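Local structure of racemase (Pseudovibrio sp. JE062, 3MKC) at residues A[221-224]-A[225-229]; A[249-252]-A[253-257]. The protein belongs to the mandelate racemase and muconate lactonizing enzyme family of the enolase superfamily, pairing a capping N-terminal domain with a TIM-barrel-like domain. All coordinates share one frame; numbering follows the deposited sequence.

Interaction 1: residues A[221-224]-A[225-229]; sequences EVAR and LLNSI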
loop_
_atom_site.group_PDB
_atom_site.type_symbol
_atom_site.label_atom_id
_atom_site.label_comp_id
_atom_site.label_asym_id
_atom_site.label_seq_id
_atom_site.Cartn_x
_atom_site.Cartn_y
_atom_site.Cartn_z
ATOM N N GLU A 221 -2.081 8.419 -27.422
ATOM C CA GLU A 221 -3.296 7.606 -27.458
ATOM C C GLU A 221 -4.018 7.680 -26.106
ATOM O O GLU A 221 -5.250 7.767 -26.043
ATOM C CB GLU A 221 -2.931 6.158 -27.804
ATOM C CG GLU A 221 -4.096 5.194 -27.847
ATOM C CD GLU A 221 -3.678 3.799 -28.308
ATOM O OE1 GLU A 221 -2.736 3.223 -27.718
ATOM O OE2 GLU A 221 -4.292 3.275 -29.261
ATOM N N VAL A 222 -3.255 7.659 -25.019
ATOM C CA VAL A 222 -3.856 7.736 -23.694
ATOM C C VAL A 222 -4.526 9.092 -23.486
ATOM O O VAL A 222 -5.638 9.165 -22.967
ATOM C CB VAL A 222 -2.802 7.510 -22.586
ATOM C CG1 VAL A 222 -3.446 7.636 -21.214
ATOM C CG2 VAL A 222 -2.178 6.132 -22.744
ATOM N N ALA A 223 -3.861 10.166 -23.910
ATOM C CA ALA A 223 -4.426 11.506 -23.745
ATOM C C ALA A 223 -5.768 11.607 -24.463
ATOM O O ALA A 223 -6.713 12.192 -23.932
ATOM C CB ALA A 223 -3.460 12.561 -24.279
ATOM N N ARG A 224 -5.857 11.039 -25.664
ATOM C CA ARG A 224 -7.117 11.077 -26.411
ATOM C C ARG A 224 -8.209 10.391 -25.612
ATOM O O ARG A 224 -9.317 10.907 -25.476
ATOM C CB ARG A 224 -6.985 10.381 -27.767
ATOM C CG ARG A 224 -6.597 11.308 -28.887
ATOM C CD ARG A 224 -6.747 10.642 -30.249
ATOM N NE ARG A 224 -6.383 11.566 -31.319
ATOM C CZ ARG A 224 -6.328 11.237 -32.605
ATOM N NH1 ARG A 224 -6.615 9.998 -32.984
ATOM N NH2 ARG A 224 -5.975 12.148 -33.506
ATOM N N LEU A 225 -7.891 9.217 -25.085
ATOM C CA LEU A 225 -8.856 8.467 -24.295
ATOM C C LEU A 225 -9.289 9.251 -23.063
ATOM O O LEU A 225 -10.479 9.441 -22.830
ATOM C CB LEU A 225 -8.261 7.124 -23.870
ATOM C CG LEU A 225 -9.014 6.320 -22.806
ATOM C CD1 LEU A 225 -10.432 6.018 -23.274
ATOM C CD2 LEU A 225 -8.258 5.037 -22.521
ATOM N N LEU A 226 -8.325 9.716 -22.275
ATOM C CA LEU A 226 -8.665 10.459 -21.069
ATOM C C LEU A 226 -9.410 11.753 -21.366
ATOM O O LEU A 226 -10.309 12.144 -20.622
ATOM C CB LEU A 226 -7.404 10.743 -20.248
ATOM C CG LEU A 226 -6.679 9.497 -19.723
ATOM C CD1 LEU A 226 -5.518 9.933 -18.839
ATOM C CD2 LEU A 226 -7.647 8.617 -18.921
ATOM N N ASN A 227 -9.055 12.419 -22.457
ATOM C CA ASN A 227 -9.739 13.654 -22.796
ATOM C C ASN A 227 -11.193 13.417 -23.190
ATOM O O ASN A 227 -12.051 14.251 -22.917
ATOM C CB ASN A 227 -8.999 14.394 -23.916
ATOM C CG ASN A 227 -7.742 15.077 -23.421
ATOM O OD1 ASN A 227 -7.652 15.443 -22.251
ATOM N ND2 ASN A 227 -6.771 15.268 -24.309
ATOM N N SER A 228 -11.478 12.273 -23.798
ATOM C CA SER A 228 -12.847 11.980 -24.233
ATOM C C SER A 228 -13.796 11.572 -23.108
ATOM O O SER A 228 -15.012 11.541 -23.302
ATOM C CB SER A 228 -12.837 10.887 -25.307
ATOM O OG SER A 228 -12.540 9.621 -24.749
ATOM N N ILE A 229 -13.253 11.255 -21.936
ATOM C CA ILE A 229 -14.103 10.858 -20.816
ATOM C C ILE A 229 -14.016 11.845 -19.661
ATOM O O ILE A 229 -14.242 11.494 -18.504
ATOM C CB ILE A 229 -13.749 9.449 -20.305
ATOM C CG1 ILE A 229 -12.297 9.410 -19.822
ATOM C CG2 ILE A 229 -13.988 8.425 -21.414
ATOM C CD1 ILE A 229 -11.897 8.070 -19.245
#
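V222 and L226 sit one turn apart on helix 219-228 and lie side by side on its buried face, pointing the same way. V222 CG1 reaches L226 CD1 at 3.9 Å; it gets there because CG1 is anti to the backbone N (chi1 178°), which turns that methyl toward the C-terminal end of the helix, where L226 follows. The same two residues are joined by the regular helical bond from L226 N to V222 O, 2.8 Å. Around this side the branched side chains suit a tight interior: V222 also touches F216, L226 meets Y212, and L225 rests on A192 of helix 188-202. Small A223 lets T256 come close to the helix.

The solvent side is looser. R224 stretches away from the helix, its chain extended from CG to NE, with a weak bond from NH2 to Y220 OH. N227, exposed at the edge facing 255-256, folds its amide back over the carbonyl of A223, with N227 CG 3.1 Å from A223 O; ND2 has a partner on N255. Near the C-terminal end of the helix S228 OG donates to L225 O at 2.8 Å. The whole is an amphipathic helix of a beta-alpha-beta unit, between strands 207-211 and 236-238, as in the outer helices of a TIM barrel.

Interaction 2: residues A[249-252]-A[253-257]; sequences HAKL and VENTR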
loop_
_atom_site.group_PDB
_atom_site.type_symbol
_atom_site.label_atom_id
_atom_site.label_comp_id
_atom_site.label_asym_id
_atom_site.label_seq_id
_atom_site.Cartn_x
_atom_site.Cartn_y
_atom_site.Cartn_z
ATOM N N HIS A 249 4.428 10.150 -18.568
ATOM C CA HIS A 249 3.392 10.580 -17.649
ATOM C C HIS A 249 3.308 12.115 -17.640
ATOM O O HIS A 249 2.223 12.687 -17.570
ATOM C CB HIS A 249 3.671 10.046 -16.241
ATOM C CG HIS A 249 3.413 8.581 -16.092
ATOM N ND1 HIS A 249 4.211 7.616 -16.671
ATOM C CD2 HIS A 249 2.436 7.912 -15.434
ATOM C CE1 HIS A 249 3.739 6.418 -16.377
ATOM N NE2 HIS A 249 2.661 6.570 -15.627
ATOM N N ALA A 250 4.455 12.784 -17.724
ATOM C CA ALA A 250 4.450 14.244 -17.724
ATOM C C ALA A 250 3.626 14.749 -18.912
ATOM O O ALA A 250 2.918 15.754 -18.808
ATOM C CB ALA A 250 5.887 14.786 -17.806
ATOM N N LYS A 251 3.721 14.042 -20.037
ATOM C CA LYS A 251 2.971 14.411 -21.231
ATOM C C LYS A 251 1.483 14.345 -20.943
ATOM O O LYS A 251 0.731 15.255 -21.301
ATOM C CB LYS A 251 3.305 13.474 -22.392
ATOM C CG LYS A 251 4.653 13.724 -23.041
ATOM C CD LYS A 251 4.659 15.041 -23.794
ATOM C CE LYS A 251 5.845 15.143 -24.738
ATOM N NZ LYS A 251 7.138 15.226 -24.005
ATOM N N LEU A 252 1.053 13.262 -20.301
ATOM C CA LEU A 252 -0.359 13.102 -19.963
ATOM C C LEU A 252 -0.798 14.241 -19.063
ATOM O O LEU A 252 -1.894 14.778 -19.212
ATOM C CB LEU A 252 -0.606 11.773 -19.246
ATOM C CG LEU A 252 -0.440 10.495 -20.065
ATOM C CD1 LEU A 252 -0.778 9.285 -19.197
ATOM C CD2 LEU A 252 -1.360 10.547 -21.281
ATOM N N VAL A 253 0.055 14.605 -18.114
ATOM C CA VAL A 253 -0.282 15.697 -17.208
ATOM C C VAL A 253 -0.416 17.003 -17.974
ATOM O O VAL A 253 -1.343 17.781 -17.756
ATOM C CB VAL A 253 0.792 15.875 -16.113
ATOM C CG1 VAL A 253 0.526 17.170 -15.315
ATOM C CG2 VAL A 253 0.766 14.679 -15.184
ATOM N N GLU A 254 0.519 17.233 -18.879
ATOM C CA GLU A 254 0.528 18.454 -19.669
ATOM C C GLU A 254 -0.584 18.524 -20.702
ATOM O O GLU A 254 -1.023 19.610 -21.080
ATOM C CB GLU A 254 1.873 18.580 -20.388
ATOM C CG GLU A 254 3.020 18.946 -19.472
ATOM C CD GLU A 254 4.368 18.509 -20.015
ATOM O OE1 GLU A 254 4.482 18.259 -21.236
ATOM O OE2 GLU A 254 5.315 18.428 -19.209
ATOM N N ASN A 255 -1.062 17.371 -21.146
ATOM C CA ASN A 255 -2.068 17.365 -22.201
ATOM C C ASN A 255 -3.474 16.847 -21.884
ATOM O O ASN A 255 -4.278 16.659 -22.791
ATOM C CB ASN A 255 -1.472 16.630 -23.401
ATOM C CG ASN A 255 -0.221 17.329 -23.939
ATOM O OD1 ASN A 255 -0.317 18.349 -24.615
ATOM N ND2 ASN A 255 0.958 16.797 -23.610
ATOM N N THR A 256 -3.769 16.621 -20.606
ATOM C CA THR A 256 -5.094 16.162 -20.204
ATOM C C THR A 256 -5.441 16.858 -18.893
ATOM O O THR A 256 -4.582 17.497 -18.285
ATOM C CB THR A 256 -5.140 14.636 -19.949
ATOM O OG1 THR A 256 -4.503 14.347 -18.700
ATOM C CG2 THR A 256 -4.431 13.873 -21.060
ATOM N N ARG A 257 -6.693 16.731 -18.459
ATOM C CA ARG A 257 -7.126 17.333 -17.202
ATOM C C ARG A 257 -7.439 16.256 -16.156
ATOM O O ARG A 257 -8.111 16.516 -15.159
ATOM C CB ARG A 257 -8.352 18.220 -17.434
ATOM C CG ARG A 257 -8.116 19.297 -18.487
ATOM C CD ARG A 257 -9.188 20.380 -18.461
ATOM N NE ARG A 257 -9.049 21.286 -19.596
ATOM C CZ ARG A 257 -9.737 22.413 -19.753
ATOM N NH1 ARG A 257 -10.620 22.792 -18.838
ATOM N NH2 ARG A 257 -9.550 23.155 -20.840
#
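N255 grips the carbonyl of K251 with two donors: its backbone N and its side-chain ND2 each lie 2.8 Å from K251 O. The backbone bond is bent, with an N-H...O angle of 132°, and ND2 comes in tilted from the carbonyl plane; chi1 of -61° folds the side chain back over the preceding turn. Asparagine suits this place, since its short amide can supply a second donor near the end of the helix. The aliphatic part of K251 runs beside it, CD being 4.1 Å from N255 ND2.

The next carbonyl is served by a hydroxyl. T256 OG1 donates to L252 O over 2.7 Å from above the carbonyl plane, the beta-branched side chain reaching back with chi1 75° while its methyl packs; OG1 also receives a weak bond from S258 N. L252 O takes a further weak bond from N255 N, and the large apolar side chain of L252 is buried against T240, L241 and V222. Earlier, V253 N bonds to H249 O, and E254 N to A250 O at 2.8 Å.

CG and CD of E254 cover the A250 carbonyl, each 3.3 Å from A250 O. Its OE2 is held by K280 in a salt bridge, while K251 NZ, 4.9 Å from E254 OE1, is near but not in contact. H249 ND1 is bonded to D245 O. Side-chain donors thus supplement main-chain N-H groups at the carbonyls of K251 and L252, so the chain can leave the helix with these acceptors satisfied.

Interaction 1 comes first along the chain, on helix 219-228, and interaction 2 follows on helix 246-255, with strand 236-238 lying between the two helices in the sequence. Their centres are about 10 Å apart, and both belong to the barrel domain. They touch directly: V222 CG1 packs on L252 CD2 at 3.6 Å, and a probable hydrogen bond from N227 ND2 to N255 O forms the polar link. Two successive outer helices of the barrel domain are therefore joined by apolar packing on their buried sides and by a polar contact where the second helix gives way to the following loop.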